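Local coordinates for surface presentation of antigens protein SpaO (Salmonella typhimurium, PDB 4YX7) that takes part in the secretory pathway that presents on the bacterial surface the determinants Salmonella needs to enter mammalian cells, at residues Glu43-Tyr47 / Ala48-Gly52. Residues are numbered along the deposited sequence; the frame is centred on the assembly and turned at random.
Sequences EVYCY and AKKLG
Glu43 lays its side chain across that of Lys50, with CD of the lysine 3.5 Å from the carboxylate OE2. The lysine's chi3 bend (66°) turns NZ back toward the same oxygen, but at 3.7 Å from Glu43 OE2 it forms only a long salt bridge; Arg41 is a second, weak partner of this carboxylate. Val44 is bonded to two successive residues: its N donates to Gly52 O (2.8 Å), and its O accepts from Leu51 N (2.8 Å). With the helix-like backbone of Leu51 (psi -34°), this double pairing is a classic beta bulge in strand 49-57, within the hairpin that forms the middle of this SpaO fragment's antiparallel sheet. Tyr45 and Lys50 are a non-hydrogen-bonded pair. Lys50 CB sits over one face of the tyrosine ring, 4.1 Å from its centroid, in a CH-pi contact offset toward the rim, while Glu43 CD lies at the ring edge. Tyr45 also packs against an acidic side chain of another protein's chain. Cys46 turns to the other side of the sheet, where its CB meets Leu51 CD1 at 4.0 Å. Its N and O both bond to the backbone of Lys49; Cys46 N to Lys49 O is the straighter bond, whereas Lys49 N stands above the carbonyl plane of Cys46. Tyr47, at positive phi (54°), and Ala48 form the type II' turn, and Arg13 NH2 bonds to Tyr47 O.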
ATOM      1  N   GLU A  43       8.871   7.490 -15.037  1.00 25.44           N
ATOM      2  CA  GLU A  43       9.110   8.335 -16.202  1.00 25.24           C
ATOM      3  C   GLU A  43       7.825   8.754 -16.898  1.00 20.43           C
ATOM      4  O   GLU A  43       6.855   8.008 -16.933  1.00 20.13           O
ATOM      5  CB  GLU A  43       9.996   7.616 -17.222  1.00 28.15           C
ATOM      6  CG  GLU A  43      11.282   7.047 -16.700  1.00 38.68           C
ATOM      7  CD  GLU A  43      11.639   5.758 -17.424  1.00 49.37           C
ATOM      8  OE1 GLU A  43      10.705   4.986 -17.735  1.00 53.48           O
ATOM      9  OE2 GLU A  43      12.837   5.528 -17.710  1.00 52.98           O
ATOM     10  N   VAL A  44       7.839   9.953 -17.465  1.00 21.83           N
ATOM     11  CA  VAL A  44       6.760  10.389 -18.329  1.00 20.76           C
ATOM     12  C   VAL A  44       7.139  10.067 -19.770  1.00 21.20           C
ATOM     13  O   VAL A  44       8.215  10.431 -20.247  1.00 18.93           O
ATOM     14  CB  VAL A  44       6.467  11.888 -18.187  1.00 20.52           C
ATOM     15  CG1 VAL A  44       5.158  12.213 -18.853  1.00 17.20           C
ATOM     16  CG2 VAL A  44       6.431  12.286 -16.731  1.00 19.96           C
ATOM     17  N   TYR A  45       6.253   9.352 -20.447  1.00 21.60           N
ATOM     18  CA  TYR A  45       6.453   9.002 -21.838  1.00 20.97           C
ATOM     19  C   TYR A  45       5.354   9.604 -22.698  1.00 20.55           C
ATOM     20  O   TYR A  45       4.199   9.698 -22.283  1.00 20.39           O
ATOM     21  CB  TYR A  45       6.478   7.476 -22.021  1.00 21.04           C
ATOM     22  CG  TYR A  45       7.834   6.840 -21.854  1.00 24.09           C
ATOM     23  CD1 TYR A  45       8.392   6.681 -20.602  1.00 25.80           C
ATOM     24  CD2 TYR A  45       8.553   6.390 -22.954  1.00 30.84           C
ATOM     25  CE1 TYR A  45       9.629   6.094 -20.441  1.00 31.96           C
ATOM     26  CE2 TYR A  45       9.801   5.804 -22.804  1.00 37.44           C
ATOM     27  CZ  TYR A  45      10.332   5.656 -21.538  1.00 39.29           C
ATOM     28  OH  TYR A  45      11.567   5.065 -21.362  1.00 46.39           O
ATOM     29  N   CYS A  46       5.743  10.039 -23.888  1.00 19.55           N
ATOM     30  CA  CYS A  46       4.815  10.314 -24.963  1.00 20.09           C
ATOM     31  C   CYS A  46       5.282   9.484 -26.137  1.00 22.49           C
ATOM     32  O   CYS A  46       6.310   9.779 -26.730  1.00 27.32           O
ATOM     33  CB  CYS A  46       4.783  11.798 -25.315  1.00 21.57           C
ATOM     34  SG  CYS A  46       3.446  12.240 -26.429  1.00 28.37           S
ATOM     35  N   TYR A  47       4.541   8.434 -26.454  1.00 24.21           N
ATOM     36  CA  TYR A  47       5.020   7.416 -27.381  1.00 29.24           C
ATOM     37  C   TYR A  47       6.383   6.885 -26.899  1.00 28.67           C
ATOM     38  O   TYR A  47       6.537   6.554 -25.730  1.00 27.03           O
ATOM     39  CB  TYR A  47       5.079   7.985 -28.808  1.00 33.21           C
ATOM     40  CG  TYR A  47       3.738   8.534 -29.275  1.00 34.71           C
ATOM     41  CD1 TYR A  47       2.696   7.678 -29.601  1.00 36.45           C
ATOM     42  CD2 TYR A  47       3.511   9.899 -29.383  1.00 35.80           C
ATOM     43  CE1 TYR A  47       1.474   8.159 -30.024  1.00 35.99           C
ATOM     44  CE2 TYR A  47       2.290  10.387 -29.804  1.00 36.23           C
ATOM     45  CZ  TYR A  47       1.278   9.505 -30.124  1.00 37.10           C
ATOM     46  OH  TYR A  47       0.055   9.965 -30.545  1.00 42.29           O
ATOM     47  N   ALA A  48       7.373   6.825 -27.778  1.00 33.44           N
ATOM     48  CA  ALA A  48       8.669   6.255 -27.403  1.00 34.94           C
ATOM     49  C   ALA A  48       9.628   7.290 -26.799  1.00 35.55           C
ATOM     50  O   ALA A  48      10.775   6.965 -26.476  1.00 38.72           O
ATOM     51  CB  ALA A  48       9.313   5.582 -28.613  1.00 36.37           C
ATOM     52  N   LYS A  49       9.149   8.524 -26.641  1.00 33.28           N
ATOM     53  CA  LYS A  49       9.957   9.624 -26.116  1.00 30.43           C
ATOM     54  C   LYS A  49       9.843   9.777 -24.606  1.00 28.39           C
ATOM     55  O   LYS A  49       8.764  10.032 -24.086  1.00 26.08           O
ATOM     56  CB  LYS A  49       9.551  10.944 -26.775  1.00 32.23           C
ATOM     57  CG  LYS A  49      10.404  11.376 -27.960  1.00 38.33           C
ATOM     58  CD  LYS A  49      10.632  10.243 -28.947  1.00 42.52           C
ATOM     59  CE  LYS A  49      11.864  10.482 -29.797  1.00 48.91           C
ATOM     60  NZ  LYS A  49      12.268   9.248 -30.523  1.00 50.92           N
ATOM     61  N   LYS A  50      10.952   9.638 -23.893  1.00 26.01           N
ATOM     62  CA  LYS A  50      10.922   9.895 -22.464  1.00 26.04           C
ATOM     63  C   LYS A  50      11.074  11.383 -22.220  1.00 30.67           C
ATOM     64  O   LYS A  50      12.078  11.973 -22.596  1.00 38.30           O
ATOM     65  CB  LYS A  50      12.017   9.126 -21.728  1.00 32.25           C
ATOM     66  CG  LYS A  50      12.054   9.432 -20.242  1.00 31.00           C
ATOM     67  CD  LYS A  50      13.000   8.512 -19.493  1.00 36.45           C
ATOM     68  CE  LYS A  50      14.454   8.728 -19.879  1.00 41.30           C
ATOM     69  NZ  LYS A  50      15.347   7.714 -19.238  1.00 42.64           N
ATOM     70  N   LEU A  51      10.077  11.987 -21.584  1.00 27.80           N
ATOM     71  CA  LEU A  51      10.052  13.430 -21.390  1.00 28.09           C
ATOM     72  C   LEU A  51      10.743  13.876 -20.093  1.00 27.97           C
ATOM     73  O   LEU A  51      11.353  14.944 -20.045  1.00 29.37           O
ATOM     74  CB  LEU A  51       8.606  13.929 -21.418  1.00 25.88           C
ATOM     75  CG  LEU A  51       7.749  13.520 -22.618  1.00 24.56           C
ATOM     76  CD1 LEU A  51       6.359  14.093 -22.488  1.00 24.46           C
ATOM     77  CD2 LEU A  51       8.384  13.973 -23.923  1.00 25.93           C
ATOM     78  N   GLY A  52      10.651  13.053 -19.052  1.00 27.66           N
ATOM     79  CA  GLY A  52      11.217  13.378 -17.748  1.00 30.07           C
ATOM     80  C   GLY A  52      10.775  12.433 -16.636  1.00 27.59           C
ATOM     81  O   GLY A  52      10.132  11.432 -16.918  1.00 26.31           O
TER